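Long-range contacts in putative translational inhibitor protein (Yersinia pestis, PDB 5V4D), which is of unknown function but belongs to the Rid (YjgF-like) family and is probably an enamine/imine deaminase: residues Q34-P39 / A118-E123; V75-F80 / I102-S107. One frame throughout, in Å; residues are numbered along the deposited sequence.

Interaction 1: Q34-P39 / A118-E123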
loop_
_atom_site.group_PDB
_atom_site.type_symbol
_atom_site.label_atom_id
_atom_site.label_comp_id
_atom_site.label_asym_id
_atom_site.label_seq_id
_atom_site.Cartn_x
_atom_site.Cartn_y
_atom_site.Cartn_z
ATOM N N GLN A 34 -3.109 -11.740 -0.858
ATOM C CA GLN A 34 -3.691 -13.043 -1.137
ATOM C C GLN A 34 -4.653 -12.927 -2.298
ATOM O O GLN A 34 -5.516 -12.033 -2.307
ATOM C CB GLN A 34 -4.441 -13.610 0.067
ATOM C CG GLN A 34 -3.477 -14.242 1.080
ATOM C CD GLN A 34 -2.751 -15.424 0.468
ATOM O OE1 GLN A 34 -3.290 -16.148 -0.393
ATOM N NE2 GLN A 34 -1.510 -15.595 0.853
ATOM N N ILE A 35 -4.511 -13.853 -3.248
ATOM C CA ILE A 35 -5.461 -13.983 -4.348
ATOM C C ILE A 35 -6.260 -15.275 -4.158
ATOM O O ILE A 35 -5.933 -16.108 -3.297
ATOM C CB ILE A 35 -4.766 -13.923 -5.727
ATOM C CG1 ILE A 35 -3.619 -14.902 -5.819
ATOM C CG2 ILE A 35 -4.301 -12.500 -6.062
ATOM C CD1 ILE A 35 -3.220 -15.178 -7.336
ATOM N N PRO A 36 -7.341 -15.468 -4.923
ATOM C CA PRO A 36 -8.304 -16.547 -4.650
ATOM C C PRO A 36 -7.863 -17.886 -5.233
ATOM O O PRO A 36 -8.627 -18.552 -5.942
ATOM C CB PRO A 36 -9.589 -16.066 -5.335
ATOM C CG PRO A 36 -9.335 -14.706 -5.799
ATOM C CD PRO A 36 -7.893 -14.466 -5.860
ATOM N N ILE A 37 -6.641 -18.308 -4.870
ATOM C CA ILE A 37 -6.119 -19.620 -5.227
ATOM C C ILE A 37 -6.553 -20.616 -4.162
ATOM O O ILE A 37 -6.431 -20.342 -2.959
ATOM C CB ILE A 37 -4.584 -19.598 -5.346
ATOM C CG1 ILE A 37 -4.136 -18.737 -6.515
ATOM C CG2 ILE A 37 -4.027 -21.067 -5.464
ATOM C CD1 ILE A 37 -4.585 -19.272 -7.812
ATOM N N ASN A 38 -7.076 -21.762 -4.598
ATOM C CA ASN A 38 -7.316 -22.886 -3.669
ATOM C C ASN A 38 -5.968 -23.505 -3.317
ATOM O O ASN A 38 -5.318 -24.081 -4.204
ATOM C CB ASN A 38 -8.257 -23.897 -4.347
ATOM C CG ASN A 38 -8.458 -25.187 -3.540
ATOM O OD1 ASN A 38 -7.797 -25.397 -2.516
ATOM N ND2 ASN A 38 -9.372 -26.051 -4.005
ATOM N N PRO A 39 -5.505 -23.429 -2.075
ATOM C CA PRO A 39 -4.148 -23.923 -1.785
ATOM C C PRO A 39 -3.971 -25.409 -2.021
ATOM O O PRO A 39 -2.834 -25.854 -2.228
ATOM C CB PRO A 39 -3.950 -23.552 -0.311
ATOM C CG PRO A 39 -5.333 -23.492 0.266
ATOM C CD PRO A 39 -6.207 -22.954 -0.862
ATOM N N ALA A 118 -7.374 -12.845 -11.253
ATOM C CA ALA A 118 -8.236 -12.732 -10.063
ATOM C C ALA A 118 -9.106 -11.471 -10.101
ATOM O O ALA A 118 -8.744 -10.439 -10.685
ATOM C CB ALA A 118 -7.391 -12.693 -8.795
ATOM N N LEU A 119 -10.251 -11.537 -9.423
ATOM C CA LEU A 119 -11.125 -10.360 -9.288
ATOM C C LEU A 119 -10.789 -9.496 -8.080
ATOM O O LEU A 119 -11.274 -8.339 -7.969
ATOM C CB LEU A 119 -12.596 -10.787 -9.135
ATOM C CG LEU A 119 -13.152 -11.614 -10.308
ATOM C CD1 LEU A 119 -14.563 -12.131 -9.940
ATOM C CD2 LEU A 119 -13.203 -10.789 -11.601
ATOM N N VAL A 120 -10.073 -10.065 -7.117
ATOM C CA VAL A 120 -9.828 -9.376 -5.863
ATOM C C VAL A 120 -8.524 -9.914 -5.300
ATOM O O VAL A 120 -8.220 -11.104 -5.439
ATOM C CB VAL A 120 -11.025 -9.544 -4.889
ATOM C CG1 VAL A 120 -11.376 -11.041 -4.603
ATOM C CG2 VAL A 120 -10.788 -8.773 -3.575
ATOM N N GLU A 121 -7.775 -9.034 -4.616
ATOM C CA GLU A 121 -6.558 -9.370 -3.879
ATOM C C GLU A 121 -6.576 -8.575 -2.593
ATOM O O GLU A 121 -6.858 -7.374 -2.635
ATOM C CB GLU A 121 -5.295 -9.040 -4.700
ATOM C CG GLU A 121 -4.009 -9.464 -3.986
ATOM C CD GLU A 121 -2.756 -9.129 -4.774
ATOM O OE1 GLU A 121 -1.693 -8.819 -4.188
ATOM O OE2 GLU A 121 -2.859 -9.061 -6.017
ATOM N N ILE A 122 -6.342 -9.221 -1.448
ATOM C CA ILE A 122 -6.391 -8.475 -0.186
ATOM C C ILE A 122 -5.063 -8.646 0.528
ATOM O O ILE A 122 -4.601 -9.776 0.749
ATOM C CB ILE A 122 -7.556 -8.927 0.706
ATOM C CG1 ILE A 122 -8.862 -8.634 -0.039
ATOM C CG2 ILE A 122 -7.559 -8.145 2.042
ATOM C CD1 ILE A 122 -10.100 -9.052 0.787
ATOM N N GLU A 123 -4.473 -7.511 0.921
ATOM C CA GLU A 123 -3.212 -7.443 1.644
ATOM C C GLU A 123 -3.487 -6.980 3.065
ATOM O O GLU A 123 -4.292 -6.065 3.270
ATOM C CB GLU A 123 -2.313 -6.445 0.910
ATOM C CG GLU A 123 -1.036 -6.098 1.537
ATOM C CD GLU A 123 -0.388 -4.984 0.688
ATOM O OE1 GLU A 123 0.185 -5.332 -0.325
ATOM O OE2 GLU A 123 -0.558 -3.782 0.987
#
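Gln34 and Ile122 meet as an antiparallel hydrogen-bonded pair, a single bridge by which the loop following strand 28-31 is tied to the start of strand 120-127 in the mixed sheet of this YjgF-like (Rid) fold. Gln34 N gives an almost straight bond to Ile122 O at 2.9 Å (N-H...O 176°), although it lies well above the carbonyl plane. The return bond, from Ile122 N to Gln34 O, is 3.1 Å long and lies in the plane of its acceptor. Gln34 O also takes a CA-H...O contact from Glu121, its distance to Glu121 CA being 3.3 Å.

Beyond the bridge the contact passes to side chains. Glu121 has CG anti to the backbone N (chi1 -176°) and stays extended, which lays its chain across the branch methyl of Ile35: Ile35 CG2 is 3.7 Å from Glu121 CG and equally near the carboxylate oxygen OE2. Next along, Pro36 CG reaches the CG1 methyl of Val120 more loosely.

Two neighbouring elements bond to the loop and strand. Helix 49-66 sends Gln52 OE1 to Leu119 N and Asn59 ND2 to Ile37 O, while strand 74-81 pairs through Phe80 with Glu121 on the far edge of the strand. An inverse gamma turn is centred on Pro36, closed by a weak 2.8 Å bond from Ile37 N to Ile35 O. Pro36 CD lies 3.5 Å from Ala118 CB, closer than two carbons normally pack, and 3.4 Å from Val120 O, a buried carbonyl without a hydrogen-bond partner in the model.

Interaction 2: V75-F80 / I102-S107. With ACY (acetic acid), chain G.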
loop_
_atom_site.group_PDB
_atom_site.type_symbol
_atom_site.label_atom_id
_atom_site.label_comp_id
_atom_site.label_asym_id
_atom_site.label_seq_id
_atom_site.Cartn_x
_atom_site.Cartn_y
_atom_site.Cartn_z
ATOM N N VAL A 75 -4.437 -4.833 11.637
ATOM C CA VAL A 75 -4.430 -3.404 11.858
ATOM C C VAL A 75 -4.923 -2.648 10.632
ATOM O O VAL A 75 -5.648 -1.661 10.754
ATOM C CB VAL A 75 -2.983 -3.006 12.240
ATOM C CG1 VAL A 75 -2.771 -1.572 12.131
ATOM C CG2 VAL A 75 -2.694 -3.464 13.691
ATOM N N LYS A 76 -4.544 -3.098 9.438
ATOM C CA LYS A 76 -4.765 -2.349 8.206
ATOM C C LYS A 76 -4.785 -3.337 7.049
ATOM O O LYS A 76 -3.995 -4.286 7.048
ATOM C CB LYS A 76 -3.641 -1.310 8.015
ATOM C CG LYS A 76 -3.539 -0.651 6.604
ATOM C CD LYS A 76 -4.757 0.242 6.347
ATOM C CE LYS A 76 -4.572 1.182 5.087
ATOM N NZ LYS A 76 -4.245 0.330 3.904
ATOM N N THR A 77 -5.716 -3.147 6.107
ATOM C CA THR A 77 -5.796 -3.960 4.905
ATOM C C THR A 77 -5.903 -3.040 3.695
ATOM O O THR A 77 -6.288 -1.868 3.822
ATOM C CB THR A 77 -7.008 -4.918 4.893
ATOM O OG1 THR A 77 -8.216 -4.146 4.722
ATOM C CG2 THR A 77 -7.122 -5.692 6.189
ATOM N N THR A 78 -5.564 -3.571 2.522
ATOM C CA THR A 78 -5.874 -2.921 1.247
ATOM C C THR A 78 -6.607 -3.929 0.383
ATOM O O THR A 78 -6.171 -5.082 0.259
ATOM C CB THR A 78 -4.599 -2.443 0.529
ATOM O OG1 THR A 78 -3.928 -1.523 1.389
ATOM C CG2 THR A 78 -4.901 -1.767 -0.796
ATOM N N ILE A 79 -7.725 -3.509 -0.176
ATOM C CA ILE A 79 -8.472 -4.321 -1.126
ATOM C C ILE A 79 -8.202 -3.791 -2.531
ATOM O O ILE A 79 -8.554 -2.645 -2.845
ATOM C CB ILE A 79 -9.972 -4.279 -0.801
ATOM C CG1 ILE A 79 -10.216 -4.852 0.597
ATOM C CG2 ILE A 79 -10.794 -5.074 -1.874
ATOM C CD1 ILE A 79 -11.710 -4.761 1.030
ATOM N N PHE A 80 -7.661 -4.664 -3.381
ATOM C CA PHE A 80 -7.467 -4.390 -4.815
ATOM C C PHE A 80 -8.548 -5.172 -5.539
ATOM O O PHE A 80 -8.624 -6.402 -5.411
ATOM C CB PHE A 80 -6.074 -4.825 -5.284
ATOM C CG PHE A 80 -4.919 -4.194 -4.519
ATOM C CD1 PHE A 80 -4.521 -2.889 -4.745
ATOM C CD2 PHE A 80 -4.196 -4.956 -3.643
ATOM C CE1 PHE A 80 -3.392 -2.355 -4.072
ATOM C CE2 PHE A 80 -3.084 -4.397 -2.975
ATOM C CZ PHE A 80 -2.712 -3.143 -3.192
ATOM N N ILE A 102 -12.455 -5.324 16.295
ATOM C CA ILE A 102 -12.284 -3.926 15.907
ATOM C C ILE A 102 -11.833 -3.887 14.449
ATOM O O ILE A 102 -10.762 -4.399 14.091
ATOM C CB ILE A 102 -11.264 -3.226 16.804
ATOM C CG1 ILE A 102 -11.741 -3.199 18.252
ATOM C CG2 ILE A 102 -11.079 -1.797 16.300
ATOM C CD1 ILE A 102 -10.696 -2.522 19.162
ATOM N N PHE A 103 -12.670 -3.315 13.578
ATOM C CA PHE A 103 -12.412 -3.493 12.155
ATOM C C PHE A 103 -11.095 -2.832 11.795
ATOM O O PHE A 103 -10.816 -1.710 12.240
ATOM C CB PHE A 103 -13.491 -2.847 11.286
ATOM C CG PHE A 103 -14.863 -3.472 11.385
ATOM C CD1 PHE A 103 -15.054 -4.827 11.438
ATOM C CD2 PHE A 103 -15.986 -2.656 11.400
ATOM C CE1 PHE A 103 -16.321 -5.379 11.488
ATOM C CE2 PHE A 103 -17.233 -3.204 11.441
ATOM C CZ PHE A 103 -17.410 -4.548 11.502
ATOM N N PRO A 104 -10.295 -3.456 10.945
ATOM C CA PRO A 104 -9.040 -2.820 10.539
ATOM C C PRO A 104 -9.293 -1.512 9.798
ATOM O O PRO A 104 -10.344 -1.303 9.179
ATOM C CB PRO A 104 -8.416 -3.864 9.607
ATOM C CG PRO A 104 -9.003 -5.184 10.074
ATOM C CD PRO A 104 -10.430 -4.834 10.422
ATOM N N ALA A 105 -8.286 -0.639 9.826
ATOM C CA ALA A 105 -8.226 0.435 8.825
ATOM C C ALA A 105 -8.109 -0.184 7.423
ATOM O O ALA A 105 -7.723 -1.340 7.268
ATOM C CB ALA A 105 -7.036 1.351 9.108
ATOM N N ARG A 106 -8.461 0.593 6.387
ATOM C CA ARG A 106 -8.622 -0.046 5.071
ATOM C C ARG A 106 -8.514 0.986 3.969
ATOM O O ARG A 106 -8.839 2.151 4.170
ATOM C CB ARG A 106 -9.980 -0.734 4.963
ATOM C CG ARG A 106 -9.999 -1.725 3.810
ATOM C CD ARG A 106 -11.287 -2.516 3.912
ATOM N NE ARG A 106 -12.385 -1.656 3.471
ATOM C CZ ARG A 106 -13.624 -2.071 3.274
ATOM N NH1 ARG A 106 -13.944 -3.350 3.510
ATOM N NH2 ARG A 106 -14.528 -1.197 2.855
ATOM N N SER A 107 -7.992 0.562 2.821
ATOM C CA SER A 107 -8.197 1.284 1.562
ATOM C C SER A 107 -8.702 0.303 0.517
ATOM O O SER A 107 -8.290 -0.854 0.512
ATOM C CB SER A 107 -6.897 1.926 1.074
ATOM O OG SER A 107 -6.460 2.902 2.044
HETATM C C ACY G . -11.851 1.992 1.917
HETATM O O ACY G . -11.703 2.653 0.849
HETATM O OXT ACY G . -11.956 0.733 2.010
HETATM C CH3 ACY G . -11.872 2.773 3.211
#
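Thr77 and Arg106 face each other on one side of two parallel strands, with the hydroxyl of Thr77 against the aliphatic stem of the arginine: Thr77 OG1 is 3.1 Å from Arg106 CG. The hydroxyl is hydrogen-bonded to Tyr94 of helix 87-98. Arg106 runs extended to CD and bends at chi3 (75°), carrying its guanidinium past Ile79, whose CD1 approaches Arg106 NH1 obliquely at 3.6 Å. At the guanidinium edge, Arg106 NE donates to OXT of an acetic acid molecule, probably from the crystallisation liquor, at 2.8 Å; NH2 adds a weak bond. Arg106 NH1 is hydrogen-bonded to Asn91 OD1, and Tyr94 makes a cation-pi contact.

On the other side, Lys76 bends over Ala105, its CD 3.7 Å from Ala105 CB. The bends at chi2 and chi4 return Lys76 NZ to Thr77 O at 3.0 Å, on the face of that carbonyl opposite Ser107 N, the second donor. Lys76 NZ forms a salt bridge and Ser107 OG a hydrogen bond with Glu123 OE2 of a neighbouring subunit, linking this side to the trimer interface.

Four backbone bonds, from Ala105 N to Val75 O through to Ile79 N to Ser107 O, join the strands, which run 17° apart as the parallel pair of a beta-alpha-beta crossover.

From the N terminus, the chain leaves strand 28-31 and enters the loop at 34-39, the first half of interaction 1. It then forms helix 49-66 and strand 74-81, which supplies the first half of interaction 2. After helix 87-98 the chain returns at 102-107, where strand 105-110 begins, closing the smaller loop; beyond that strand, segment 118-123 closes the larger one, within which interaction 2 is nested. Strands 120-127 and 74-81 are sheet neighbours, and the contacts touch there through Glu123 O and Thr78 N, a probable hydrogen bond of 2.9 Å. Together they connect the loop at 34-39, through two adjoining strands, to strand 105-110, outermost within this chain.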